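Local coordinates for protein prolyl-tRNA synthetase (Naegleria fowleri, PDB 6UYH) that probably attaches proline to its cognate transfer RNA using ATP, and binds halofuginone together with an ATP analogue in its active site, at residues Thr222-Ile227 against Ser475-Leu480; Gln299-Pro304 against Arg353-Arg358; Glu327-Arg332 against Ser393-Leu398; Leu357-Gly362 against Gln369-Cys374; His441-Ala446 against Pro496-Lys501. One frame throughout, in Å; residues are numbered along the deposited sequence.

Contact 1: residues Thr222-Ile227 against Ser475-Leu480; sequences TVETFI and SLCVPL
The carboxylate of Glu224 turns one flat face to the backbone and CB of Leu476. Leu476 O sits nearly straight above the central carbon, 3.7 Å from Glu224 CD. Leu476 CB lies over the same face, 3.7 Å from Glu224 OE1. At the edge, Thr222 OG1 bonds to Glu224 OE2 at 2.8 Å through the anti lone pair. Glu224 OE1 accepts from NE2 of Gln235, a residue of the ATP-analogue pocket. The two bonds grip one oxygen each and should limit rotation of the group. The carboxylate is buried.

No hydrogen bond joins 222-227 to 475-480. Their strand axes come within 7.7 Å at an angle of 121°. Strand 204-207 pairs antiparallel with both strands, and Thr222 and Glu224 make backbone bonds to Gly206 and Ile204. The contact joins the class II synthetase core to the C-terminal domain of the prolyl enzyme. Leu476 and Cys477 form a classic beta bulge opposite Leu508.

Beside the carboxylate the packing is apolar. Cys477 SG stands between its own backbone N and carbonyl carbon (chi1 68°) and reaches Glu224 CG at 4.0 Å. Cys477 CB meets the methyl Thr222 CG2 at 3.7 Å. The Thr222 side chain is about 6 Å from the bound ATP analogue.

Contact 2: residues Gln299-Pro304 against Arg353-Arg358; sequences QVVVIP and RGVPLR. With EDO (1,2-ethanediol), chain R.
Val300 overlaps Leu357: the two side chains lie alongside, pointing the same way, with Val300 CG2 3.9 Å from Leu357 CD2. Val301 and Arg358 make a similar pair on the other face of the sheet. Here Val301 CG1, held between its backbone N and carbonyl carbon (chi1 60°), touches Arg358 CB at 4.0 Å. The same methyl meets Val355 CG1 at 4.0 Å. Ile303 CD1 lies 3.8 Å from Arg358 CD, where the two side chains meet at an oblique angle. The guanidinium goes on to Glu360 and Glu351.

The strands run parallel. Val301 N donates to Leu357 O at 3.0 Å, and Leu357 N makes a weak bond to Gln299 O. Pro356 CG packs 3.4 Å from that same Gln299 O. Just before the strand, Gln299 NE2 donates to an ethanediol oxygen, O2, at 2.8 Å.

Gly354 ends helix 343-353 in a Schellman motif, and the chain then enters strand 357-361. This is the middle of the five-stranded mixed sheet of the anticodon-binding domain. Helix 343-353 covers Val301, Ile303 and Val355 through Trp350, Lys346 and Tyr347. Helices 313-328 and 391-415 cover the face of Val300 and Leu357, and strand 333-335 flanks 300-304.

Contact 3: residues Glu327-Arg332 against Ser393-Leu398; sequences EKAGIR and SIKAVL
Ile331 points its CG1 branch at helix 391-415. Its CG1 lies anti to the carbonyl carbon (chi1 -61°), and CD1 continues the chain outward (chi2 167°). This brings Ile331 CD1 to 3.8 Å from Ile394 CG2, and the two side chains cross at about a right angle. The other branch of Ile394 leads away from this segment. Ile331 CD1 also touches Lys395 CG at 4.0 Å. The second branch makes a looser contact, with Ile331 CG2 4.4 Å from Leu398 CD1.

Lys395 is fully extended beyond CG. Its butyl chain runs past Ile331, and Lys395 CE lies 4.1 Å from Ile331 CG1. The ammonium then reaches the end of helix 313-328. Lys395 NZ donates to Ala329 O at 2.9 Å, in the plane of the carbonyl and with a C=O...donor angle of 149°. A lysine charge here would suit the negative end of the helix dipole. Ala329 CB stands beside the same group, 4.2 Å from Lys395 NZ.

Gly330 closes that helix in a Schellman motif, with Gly330 N bonded to Glu327 O. Its positive phi turns the chain back toward the sheet. Ile331 and Ile394 both pack on Leu326 of helix 313-328. Ile394 and Leu398 rest on Leu357 of strand 357-361, and Arg332 leads into strand 333-335. The contact joins the C-terminal end of helix 313-328, and the loop after it, to helix 391-415 on one face of the anticodon-binding sheet.

Contact 4: residues Leu357-Gly362 against Gln369-Cys374; sequences LRIEVG and QQIMLC
Arg358 and Cys374 pair through two backbone bonds. Arg358 N donates to Cys374 O, and Cys374 N donates to Arg358 O, each at 3.0 Å. The next such pair is Glu360 with Met372. Its shorter bond, Glu360 N to Met372 O, is 2.8 Å long, with the donor tilted 19° from the carbonyl plane.

On the face of Arg358, Glu360, Met372 and Cys374, Arg358 grips Glu360 side-on. NE and NH2 of Arg358 both reach Glu360 OE2, with Arg358 NE the nearer at 2.8 Å. The oxygen lies close to the guanidinium plane, so the salt bridge fixes the rotation of the flat group. Cys374 CB covers one guanidinium face, and Cys374 SG comes 3.5 Å from Arg358 NH2. Tyr347 adds a cation-pi contact to the same guanidinium.

The two strands are antiparallel neighbours in the anticodon-binding sheet, joined by the short helix 363-367. Gly362 is the N-cap of that helix, and a Schellman motif at Gln369 ends it.

Met372 lies beside Glu360, with Met372 CG 3.6 Å from Glu360 OE1. The other face is apolar. Ile359 and Leu373, the non-hydrogen-bonded pair, lie side by side there. Ile371 CG1 stands between its backbone N and carbonyl carbon (chi1 53°), and Ile371 CD1 meets Ile359 CG2 at 3.9 Å. Leu357 CD1 touches Leu373 CG at 4.2 Å. Leu326 of helix 313-328 packs on Ile359, and Ile322 on Ile371; helix 391-415 lies on Leu357.

Contact 5: residues His441-Ala446 against Pro496-Lys501; sequences HESKAA and PEEAHK
Glu498 is the first residue of 496-501 to meet the other segment, at Ser443. It follows a short 3-10 turn at Pro496 and Glu497. Its chain is extended beyond CG, so the carboxylate reaches the start of helix 444-457. Ser443 OG donates to the syn lone pair of Glu498 OE1 at 2.7 Å. Ser443 is the N-cap, and its OG also accepts from Ala446 N at 3.0 Å. The hydroxyl is therefore used both as donor and acceptor. A carboxylate at this helix N terminus would be stabilised by the helix dipole. Ala446 CB packs 3.7 Å from Glu498 OE1. A water lies between Glu498 OE1 and His441 O.

Glu498 to Lys501 then form a type I beta turn, closed by Lys501 N to Glu498 O. The turn brings Lys501 over His441. Lys501 CB sits 3.8 Å from the centre of the His441 ring, over its face, a CH-pi contact only 10° off the ring normal. His441 ND1 bonds to Lys502 O. The extended Lys501 chain runs back toward Glu498, but Lys501 NZ to Glu498 OE2 is a long salt bridge of 3.8 Å. A second water links Lys501 NZ to Glu442 O.

His441 directly follows strand 435-440, and Ser443 caps helix 444-457. Tyr495 packs on Ala445 and Ala446. The loop that makes this contact runs on into strand 505-512, which pairs antiparallel with 435-440 in the C-terminal domain.

How the contacts relate
From the N terminus, contact 1 opens first, at 222-227 in the catalytic core. Contact 2 starts at 299-304 and contact 3 at 327-332. Contact 2 closes at 353-358, so these two cross. Contact 4 shares Leu357 and Arg358 with contact 2, closes a short loop at 369-374 and lies within the span of contact 3, which ends at 393-398. All three belong to the anticodon-binding domain and touch one another around Leu357 and Val300. Contact 5 opens at 441-446. Contact 1 then closes at 475-480, spanning the whole anticodon-binding domain, and contact 5 closes last, crossing it. Centres of contacts 4 and 5 are about 61 Å apart.

Contact 1: residues Thr222-Ile227 against Ser475-Leu480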
# COMPACT_ATOMS: atom_id res chain seq x y z
N THR A 222 1.87 -24.09 7.11
CA THR A 222 0.66 -23.29 7.25
C THR A 222 0.43 -22.97 8.72
O THR A 222 0.91 -23.70 9.60
CB THR A 222 -0.57 -24.04 6.66
OG1 THR A 222 -1.76 -23.27 6.85
CG2 THR A 222 -0.74 -25.40 7.33
N VAL A 223 -0.27 -21.87 9.00
CA VAL A 223 -0.89 -21.66 10.30
C VAL A 223 -2.39 -21.88 10.12
O VAL A 223 -3.05 -21.18 9.35
CB VAL A 223 -0.59 -20.27 10.89
CG1 VAL A 223 0.84 -20.24 11.44
CG2 VAL A 223 -0.77 -19.15 9.84
N GLU A 224 -2.92 -22.89 10.80
CA GLU A 224 -4.34 -23.19 10.75
C GLU A 224 -5.07 -22.45 11.87
O GLU A 224 -4.57 -22.35 12.99
CB GLU A 224 -4.58 -24.69 10.89
CG GLU A 224 -4.05 -25.48 9.70
CD GLU A 224 -4.75 -25.11 8.42
OE1 GLU A 224 -5.99 -25.29 8.35
OE2 GLU A 224 -4.08 -24.61 7.49
N THR A 225 -6.25 -21.92 11.54
CA THR A 225 -7.13 -21.27 12.50
C THR A 225 -8.47 -21.97 12.48
O THR A 225 -8.75 -22.79 11.60
CB THR A 225 -7.31 -19.77 12.20
OG1 THR A 225 -7.94 -19.61 10.93
CG2 THR A 225 -5.95 -19.03 12.18
N PHE A 226 -9.31 -21.66 13.47
CA PHE A 226 -10.51 -22.45 13.71
C PHE A 226 -11.71 -21.56 14.01
O PHE A 226 -11.63 -20.69 14.88
CB PHE A 226 -10.30 -23.43 14.86
CG PHE A 226 -11.50 -24.28 15.17
CD1 PHE A 226 -11.96 -25.22 14.25
CD2 PHE A 226 -12.14 -24.18 16.40
CE1 PHE A 226 -13.07 -26.03 14.55
CE2 PHE A 226 -13.24 -25.00 16.70
CZ PHE A 226 -13.69 -25.92 15.77
N ILE A 227 -12.82 -21.81 13.32
CA ILE A 227 -14.06 -21.08 13.53
C ILE A 227 -14.99 -21.99 14.34
O ILE A 227 -15.59 -22.92 13.80
CB ILE A 227 -14.70 -20.64 12.21
CG1 ILE A 227 -13.66 -19.95 11.32
CG2 ILE A 227 -15.92 -19.71 12.48
CD1 ILE A 227 -12.91 -18.77 11.96
N SER A 475 -7.68 -32.45 4.57
CA SER A 475 -6.50 -32.34 5.41
C SER A 475 -6.25 -30.88 5.70
O SER A 475 -6.35 -30.02 4.82
CB SER A 475 -5.29 -32.98 4.73
OG SER A 475 -4.87 -32.20 3.64
N LEU A 476 -5.97 -30.58 6.96
CA LEU A 476 -5.67 -29.22 7.38
C LEU A 476 -4.16 -29.03 7.49
O LEU A 476 -3.57 -28.20 6.79
CB LEU A 476 -6.40 -28.92 8.69
CG LEU A 476 -7.90 -29.22 8.61
CD1 LEU A 476 -8.58 -29.00 9.97
CD2 LEU A 476 -8.59 -28.40 7.50
N CYS A 477 -3.50 -29.86 8.30
CA CYS A 477 -2.05 -29.88 8.33
C CYS A 477 -1.62 -31.12 9.08
O CYS A 477 -2.41 -31.76 9.78
CB CYS A 477 -1.48 -28.64 9.02
SG CYS A 477 -1.85 -28.59 10.78
N VAL A 478 -0.34 -31.46 8.92
CA VAL A 478 0.33 -32.38 9.83
C VAL A 478 1.04 -31.53 10.88
O VAL A 478 2.04 -30.86 10.55
CB VAL A 478 1.32 -33.29 9.08
CG1 VAL A 478 1.98 -34.26 10.05
CG2 VAL A 478 0.59 -34.04 7.96
N PRO A 479 0.55 -31.48 12.12
CA PRO A 479 1.13 -30.56 13.11
C PRO A 479 2.63 -30.75 13.27
O PRO A 479 3.12 -31.88 13.33
CB PRO A 479 0.38 -30.92 14.40
CG PRO A 479 -0.95 -31.43 13.92
CD PRO A 479 -0.64 -32.19 12.64
N LEU A 480 3.37 -29.62 13.30
CA LEU A 480 4.81 -29.67 13.52
C LEU A 480 5.16 -30.34 14.85
O LEU A 480 6.10 -31.14 14.93
CB LEU A 480 5.42 -28.27 13.49
CG LEU A 480 5.23 -27.42 12.24
CD1 LEU A 480 6.03 -26.14 12.39
CD2 LEU A 480 5.67 -28.20 11.02

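Contact 2: residues Gln299-Pro304 against Arg353-Arg358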
# COMPACT_ATOMS: atom_id res chain seq x y z
N GLN A 299 -9.28 2.48 20.69
CA GLN A 299 -9.11 1.53 21.78
C GLN A 299 -9.97 1.86 22.99
O GLN A 299 -10.45 0.95 23.68
CB GLN A 299 -7.64 1.47 22.20
CG GLN A 299 -6.72 1.00 21.09
CD GLN A 299 -5.27 1.21 21.45
OE1 GLN A 299 -4.85 2.34 21.71
NE2 GLN A 299 -4.50 0.13 21.49
N VAL A 300 -10.17 3.14 23.27
CA VAL A 300 -10.90 3.59 24.45
C VAL A 300 -11.83 4.72 24.02
O VAL A 300 -11.38 5.67 23.38
CB VAL A 300 -9.96 4.08 25.57
CG1 VAL A 300 -10.77 4.50 26.80
CG2 VAL A 300 -8.94 3.01 25.94
N VAL A 301 -13.11 4.61 24.37
CA VAL A 301 -14.06 5.70 24.17
C VAL A 301 -14.45 6.24 25.54
O VAL A 301 -14.78 5.47 26.45
CB VAL A 301 -15.29 5.26 23.35
CG1 VAL A 301 -16.05 4.12 24.03
CG2 VAL A 301 -16.21 6.46 23.07
N VAL A 302 -14.39 7.57 25.69
CA VAL A 302 -14.72 8.24 26.94
C VAL A 302 -16.09 8.88 26.79
O VAL A 302 -16.33 9.62 25.82
CB VAL A 302 -13.66 9.29 27.32
CG1 VAL A 302 -13.96 9.88 28.70
CG2 VAL A 302 -12.27 8.69 27.29
N ILE A 303 -17.00 8.59 27.71
CA ILE A 303 -18.36 9.10 27.60
C ILE A 303 -18.74 9.85 28.88
O ILE A 303 -18.85 9.23 29.95
CB ILE A 303 -19.36 7.97 27.30
CG1 ILE A 303 -18.93 7.22 26.04
CG2 ILE A 303 -20.76 8.53 27.14
CD1 ILE A 303 -19.90 6.15 25.59
N PRO A 304 -18.93 11.16 28.82
CA PRO A 304 -19.45 11.88 29.99
C PRO A 304 -20.96 11.72 30.07
O PRO A 304 -21.67 11.85 29.07
CB PRO A 304 -19.06 13.34 29.71
CG PRO A 304 -19.03 13.43 28.22
CD PRO A 304 -18.61 12.07 27.71
N ARG A 353 -19.40 -1.17 16.94
CA ARG A 353 -18.21 -0.94 16.13
C ARG A 353 -16.96 -1.58 16.71
O ARG A 353 -15.92 -1.58 16.05
CB ARG A 353 -18.03 0.57 15.93
CG ARG A 353 -19.13 1.15 15.05
CD ARG A 353 -19.28 2.66 15.17
NE ARG A 353 -20.18 3.20 14.16
CZ ARG A 353 -21.51 3.12 14.19
NH1 ARG A 353 -22.11 2.51 15.20
NH2 ARG A 353 -22.23 3.64 13.21
N GLY A 354 -17.04 -2.14 17.91
CA GLY A 354 -16.01 -3.02 18.41
C GLY A 354 -15.03 -2.42 19.39
O GLY A 354 -14.06 -3.09 19.75
N VAL A 355 -15.27 -1.20 19.86
CA VAL A 355 -14.28 -0.53 20.72
C VAL A 355 -14.04 -1.37 21.97
O VAL A 355 -15.00 -1.72 22.68
CB VAL A 355 -14.74 0.89 21.08
CG1 VAL A 355 -13.79 1.51 22.07
CG2 VAL A 355 -14.82 1.75 19.81
N PRO A 356 -12.79 -1.73 22.29
CA PRO A 356 -12.58 -2.69 23.39
C PRO A 356 -12.84 -2.14 24.79
O PRO A 356 -13.23 -2.92 25.67
CB PRO A 356 -11.11 -3.12 23.21
CG PRO A 356 -10.51 -2.14 22.25
CD PRO A 356 -11.62 -1.62 21.40
N LEU A 357 -12.65 -0.85 25.04
CA LEU A 357 -12.80 -0.34 26.39
C LEU A 357 -13.59 0.96 26.39
O LEU A 357 -13.32 1.85 25.58
CB LEU A 357 -11.44 -0.13 27.06
CG LEU A 357 -11.43 0.35 28.51
CD1 LEU A 357 -12.07 -0.69 29.46
CD2 LEU A 357 -10.02 0.68 28.94
N ARG A 358 -14.56 1.06 27.28
CA ARG A 358 -15.35 2.27 27.47
C ARG A 358 -15.11 2.82 28.87
O ARG A 358 -15.09 2.06 29.85
CB ARG A 358 -16.84 1.98 27.26
CG ARG A 358 -17.77 3.13 27.62
CD ARG A 358 -19.21 2.79 27.25
NE ARG A 358 -19.89 1.94 28.23
CZ ARG A 358 -20.49 0.79 27.95
NH1 ARG A 358 -20.51 0.32 26.71
NH2 ARG A 358 -21.08 0.10 28.92
C1 EDO R . -1.25 2.24 23.05
O1 EDO R . 0.03 1.71 23.38
C2 EDO R . -1.67 1.70 21.69
O2 EDO R . -1.68 0.27 21.73

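Contact 3: residues Glu327-Arg332 against Ser393-Leu398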
# COMPACT_ATOMS: atom_id res chain seq x y z
N GLU A 327 -4.45 10.19 25.28
CA GLU A 327 -3.92 10.56 23.97
C GLU A 327 -2.41 10.79 24.03
O GLU A 327 -1.68 10.39 23.12
CB GLU A 327 -4.62 11.80 23.44
CG GLU A 327 -4.16 12.19 22.04
CD GLU A 327 -4.49 13.63 21.69
OE1 GLU A 327 -4.59 14.46 22.61
OE2 GLU A 327 -4.64 13.92 20.48
N LYS A 328 -1.94 11.46 25.08
CA LYS A 328 -0.51 11.71 25.24
C LYS A 328 0.27 10.41 25.39
O LYS A 328 1.43 10.33 24.98
CB LYS A 328 -0.26 12.63 26.44
N ALA A 329 -0.36 9.38 25.96
CA ALA A 329 0.26 8.08 26.13
C ALA A 329 0.19 7.23 24.87
O ALA A 329 0.66 6.09 24.89
CB ALA A 329 -0.40 7.32 27.29
N GLY A 330 -0.37 7.75 23.78
CA GLY A 330 -0.41 7.03 22.54
C GLY A 330 -1.57 6.07 22.40
O GLY A 330 -1.57 5.25 21.48
N ILE A 331 -2.56 6.16 23.28
CA ILE A 331 -3.76 5.34 23.18
C ILE A 331 -4.71 6.00 22.20
O ILE A 331 -4.91 7.23 22.24
CB ILE A 331 -4.40 5.17 24.57
CG1 ILE A 331 -3.42 4.45 25.52
CG2 ILE A 331 -5.74 4.45 24.48
CD1 ILE A 331 -3.82 4.49 26.99
N ARG A 332 -5.30 5.21 21.30
CA ARG A 332 -6.26 5.73 20.34
C ARG A 332 -7.59 5.92 21.07
O ARG A 332 -8.31 4.96 21.35
CB ARG A 332 -6.38 4.81 19.14
CG ARG A 332 -5.08 4.72 18.36
CD ARG A 332 -5.18 3.81 17.13
NE ARG A 332 -5.48 2.41 17.45
CZ ARG A 332 -4.59 1.52 17.88
NH1 ARG A 332 -3.33 1.88 18.07
NH2 ARG A 332 -4.96 0.27 18.13
N SER A 393 -1.83 2.18 33.34
CA SER A 393 -2.86 1.30 33.89
C SER A 393 -3.94 0.99 32.86
O SER A 393 -4.50 -0.11 32.86
CB SER A 393 -3.47 1.92 35.16
OG SER A 393 -4.25 3.07 34.86
N ILE A 394 -4.23 1.94 31.95
CA ILE A 394 -5.20 1.67 30.90
C ILE A 394 -4.62 0.71 29.87
O ILE A 394 -5.31 -0.20 29.39
CB ILE A 394 -5.68 2.98 30.26
CG1 ILE A 394 -6.47 3.81 31.28
CG2 ILE A 394 -6.51 2.71 29.02
CD1 ILE A 394 -7.64 3.07 31.91
N LYS A 395 -3.35 0.89 29.50
CA LYS A 395 -2.69 -0.09 28.63
C LYS A 395 -2.72 -1.48 29.24
O LYS A 395 -2.90 -2.48 28.54
CB LYS A 395 -1.26 0.34 28.34
CG LYS A 395 -1.14 1.54 27.42
CD LYS A 395 0.29 2.04 27.31
CE LYS A 395 0.36 3.29 26.44
NZ LYS A 395 1.73 3.87 26.39
N ALA A 396 -2.52 -1.56 30.56
CA ALA A 396 -2.58 -2.85 31.25
C ALA A 396 -3.97 -3.46 31.14
O ALA A 396 -4.11 -4.68 31.02
CB ALA A 396 -2.17 -2.67 32.71
N VAL A 397 -5.01 -2.63 31.19
CA VAL A 397 -6.37 -3.11 30.98
C VAL A 397 -6.53 -3.64 29.56
O VAL A 397 -7.15 -4.68 29.33
CB VAL A 397 -7.38 -2.00 31.29
CG1 VAL A 397 -8.78 -2.42 30.89
CG2 VAL A 397 -7.33 -1.64 32.78
N LEU A 398 -5.96 -2.93 28.58
CA LEU A 398 -6.08 -3.36 27.20
C LEU A 398 -5.32 -4.65 26.94
O LEU A 398 -5.78 -5.49 26.15
CB LEU A 398 -5.57 -2.25 26.27
CG LEU A 398 -6.41 -0.97 26.26
CD1 LEU A 398 -5.72 0.11 25.46
CD2 LEU A 398 -7.80 -1.24 25.70

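Contact 4: residues Leu357-Gly362 against Gln369-Cys374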
# COMPACT_ATOMS: atom_id res chain seq x y z
N LEU A 357 -12.65 -0.85 25.04
CA LEU A 357 -12.80 -0.34 26.39
C LEU A 357 -13.59 0.96 26.39
O LEU A 357 -13.32 1.85 25.58
CB LEU A 357 -11.44 -0.13 27.06
CG LEU A 357 -11.43 0.35 28.51
CD1 LEU A 357 -12.07 -0.69 29.46
CD2 LEU A 357 -10.02 0.68 28.94
N ARG A 358 -14.56 1.06 27.28
CA ARG A 358 -15.35 2.27 27.47
C ARG A 358 -15.11 2.82 28.87
O ARG A 358 -15.09 2.06 29.85
CB ARG A 358 -16.84 1.98 27.26
CG ARG A 358 -17.77 3.13 27.62
CD ARG A 358 -19.21 2.79 27.25
NE ARG A 358 -19.89 1.94 28.23
CZ ARG A 358 -20.49 0.79 27.95
NH1 ARG A 358 -20.51 0.32 26.71
NH2 ARG A 358 -21.08 0.10 28.92
N ILE A 359 -14.91 4.13 28.96
CA ILE A 359 -14.82 4.84 30.23
C ILE A 359 -16.07 5.69 30.36
O ILE A 359 -16.35 6.52 29.49
CB ILE A 359 -13.54 5.69 30.33
CG1 ILE A 359 -12.31 4.78 30.31
CG2 ILE A 359 -13.57 6.58 31.58
CD1 ILE A 359 -10.99 5.51 30.40
N GLU A 360 -16.84 5.46 31.43
CA GLU A 360 -18.02 6.25 31.74
C GLU A 360 -17.69 7.16 32.91
O GLU A 360 -17.28 6.69 33.97
CB GLU A 360 -19.21 5.35 32.09
CG GLU A 360 -19.55 4.28 31.06
CD GLU A 360 -20.54 3.26 31.59
OE1 GLU A 360 -21.07 3.47 32.71
OE2 GLU A 360 -20.80 2.25 30.90
N VAL A 361 -17.85 8.47 32.71
CA VAL A 361 -17.55 9.47 33.73
C VAL A 361 -18.87 10.08 34.18
O VAL A 361 -19.47 10.88 33.46
CB VAL A 361 -16.59 10.55 33.21
CG1 VAL A 361 -16.17 11.46 34.36
CG2 VAL A 361 -15.39 9.91 32.54
N GLY A 362 -19.31 9.71 35.38
CA GLY A 362 -20.57 10.20 35.91
C GLY A 362 -20.39 11.06 37.15
O GLY A 362 -19.35 11.01 37.82
N GLN A 369 -14.18 10.05 43.53
CA GLN A 369 -12.84 10.10 42.93
C GLN A 369 -12.53 8.84 42.14
O GLN A 369 -11.49 8.20 42.33
CB GLN A 369 -11.77 10.35 44.00
N GLN A 370 -13.43 8.48 41.22
CA GLN A 370 -13.27 7.25 40.46
C GLN A 370 -14.00 7.36 39.13
O GLN A 370 -14.78 8.29 38.89
CB GLN A 370 -13.80 6.04 41.25
CG GLN A 370 -15.32 6.00 41.32
CD GLN A 370 -15.83 4.96 42.30
OE1 GLN A 370 -15.08 4.49 43.16
NE2 GLN A 370 -17.10 4.60 42.17
N ILE A 371 -13.74 6.38 38.26
CA ILE A 371 -14.40 6.27 36.97
C ILE A 371 -14.88 4.84 36.79
O ILE A 371 -14.45 3.92 37.49
CB ILE A 371 -13.47 6.67 35.80
CG1 ILE A 371 -12.16 5.89 35.88
CG2 ILE A 371 -13.21 8.17 35.82
CD1 ILE A 371 -11.27 6.06 34.67
N MET A 372 -15.77 4.65 35.82
CA MET A 372 -16.36 3.36 35.52
C MET A 372 -15.79 2.85 34.20
O MET A 372 -15.75 3.59 33.22
CB MET A 372 -17.88 3.45 35.45
CG MET A 372 -18.57 2.17 35.01
SD MET A 372 -18.60 0.91 36.30
CE MET A 372 -19.61 1.72 37.54
N LEU A 373 -15.35 1.60 34.19
CA LEU A 373 -14.79 0.96 33.01
C LEU A 373 -15.67 -0.21 32.61
O LEU A 373 -16.23 -0.90 33.46
CB LEU A 373 -13.35 0.48 33.26
CG LEU A 373 -12.19 1.46 33.02
CD1 LEU A 373 -12.36 2.71 33.86
CD2 LEU A 373 -10.86 0.81 33.32
N CYS A 374 -15.82 -0.42 31.30
CA CYS A 374 -16.56 -1.57 30.78
C CYS A 374 -15.78 -2.16 29.62
O CYS A 374 -15.47 -1.45 28.66
CB CYS A 374 -17.97 -1.16 30.33
SG CYS A 374 -18.98 -2.55 29.73

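Contact 5: residues His441-Ala446 against Pro496-Lys501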
# COMPACT_ATOMS: atom_id res chain seq x y z
N HIS A 441 -0.73 -41.93 7.11
CA HIS A 441 0.43 -42.20 6.26
C HIS A 441 0.20 -41.44 4.97
O HIS A 441 -0.83 -41.62 4.32
CB HIS A 441 0.61 -43.70 5.99
CG HIS A 441 1.89 -44.02 5.28
ND1 HIS A 441 2.85 -44.86 5.82
CD2 HIS A 441 2.39 -43.59 4.10
CE1 HIS A 441 3.87 -44.94 4.98
NE2 HIS A 441 3.62 -44.17 3.94
N GLU A 442 1.16 -40.60 4.60
CA GLU A 442 0.97 -39.67 3.49
C GLU A 442 0.60 -40.40 2.21
O GLU A 442 1.26 -41.38 1.81
CB GLU A 442 2.25 -38.85 3.28
CG GLU A 442 2.20 -37.97 2.03
CD GLU A 442 1.06 -36.95 2.06
OE1 GLU A 442 0.87 -36.30 3.10
OE2 GLU A 442 0.36 -36.81 1.03
N SER A 443 -0.45 -39.91 1.55
CA SER A 443 -0.98 -40.50 0.33
C SER A 443 -2.07 -39.61 -0.25
O SER A 443 -3.05 -39.31 0.44
CB SER A 443 -1.55 -41.89 0.61
OG SER A 443 -2.36 -42.35 -0.45
N LYS A 444 -1.91 -39.17 -1.50
CA LYS A 444 -2.99 -38.42 -2.15
C LYS A 444 -4.27 -39.24 -2.22
O LYS A 444 -5.37 -38.72 -2.01
CB LYS A 444 -2.56 -37.97 -3.55
CG LYS A 444 -1.48 -36.90 -3.57
CD LYS A 444 -1.07 -36.56 -4.99
CE LYS A 444 -0.11 -35.38 -5.03
NZ LYS A 444 0.37 -35.08 -6.41
N ALA A 445 -4.13 -40.54 -2.53
CA ALA A 445 -5.31 -41.39 -2.66
C ALA A 445 -6.03 -41.57 -1.33
O ALA A 445 -7.27 -41.60 -1.29
CB ALA A 445 -4.90 -42.75 -3.24
N ALA A 446 -5.28 -41.71 -0.23
CA ALA A 446 -5.93 -41.81 1.07
C ALA A 446 -6.69 -40.54 1.39
O ALA A 446 -7.82 -40.58 1.87
CB ALA A 446 -4.90 -42.10 2.16
N PRO A 496 -8.66 -48.27 3.37
CA PRO A 496 -8.42 -49.72 3.42
C PRO A 496 -7.53 -50.25 2.31
O PRO A 496 -6.80 -51.24 2.53
CB PRO A 496 -9.83 -50.32 3.34
CG PRO A 496 -10.72 -49.24 3.82
CD PRO A 496 -10.10 -47.96 3.33
N GLU A 497 -7.57 -49.65 1.12
CA GLU A 497 -6.68 -50.07 0.04
C GLU A 497 -5.22 -49.89 0.41
O GLU A 497 -4.36 -50.55 -0.19
CB GLU A 497 -6.98 -49.30 -1.24
CG GLU A 497 -8.33 -49.63 -1.84
CD GLU A 497 -8.49 -51.11 -2.10
OE1 GLU A 497 -7.56 -51.72 -2.66
OE2 GLU A 497 -9.55 -51.67 -1.73
N GLU A 498 -4.91 -49.02 1.36
CA GLU A 498 -3.53 -48.79 1.78
C GLU A 498 -3.29 -49.24 3.22
O GLU A 498 -2.48 -48.64 3.93
CB GLU A 498 -3.14 -47.33 1.57
CG GLU A 498 -3.00 -47.01 0.08
CD GLU A 498 -2.67 -45.56 -0.21
OE1 GLU A 498 -2.67 -44.72 0.71
OE2 GLU A 498 -2.41 -45.26 -1.40
N ALA A 499 -3.97 -50.30 3.64
CA ALA A 499 -3.69 -50.86 4.96
C ALA A 499 -2.22 -51.22 5.12
O ALA A 499 -1.69 -51.21 6.24
CB ALA A 499 -4.59 -52.07 5.22
N HIS A 500 -1.53 -51.53 4.01
CA HIS A 500 -0.11 -51.88 4.03
C HIS A 500 0.80 -50.68 4.21
O HIS A 500 2.02 -50.86 4.32
CB HIS A 500 0.28 -52.62 2.74
CG HIS A 500 0.02 -51.83 1.49
ND1 HIS A 500 -1.24 -51.71 0.93
CD2 HIS A 500 0.85 -51.11 0.69
CE1 HIS A 500 -1.17 -50.95 -0.15
NE2 HIS A 500 0.09 -50.58 -0.32
N LYS A 501 0.26 -49.45 4.22
CA LYS A 501 1.06 -48.26 4.48
C LYS A 501 0.78 -47.84 5.92
O LYS A 501 -0.25 -47.24 6.21
CB LYS A 501 0.74 -47.15 3.48
CG LYS A 501 1.07 -47.54 2.05
CD LYS A 501 0.98 -46.35 1.11
CE LYS A 501 1.51 -46.71 -0.26
NZ LYS A 501 1.36 -45.57 -1.21
O HOH W 1 -1.68 -44.03 3.08
O HOH W 2 2.50 -43.05 0.24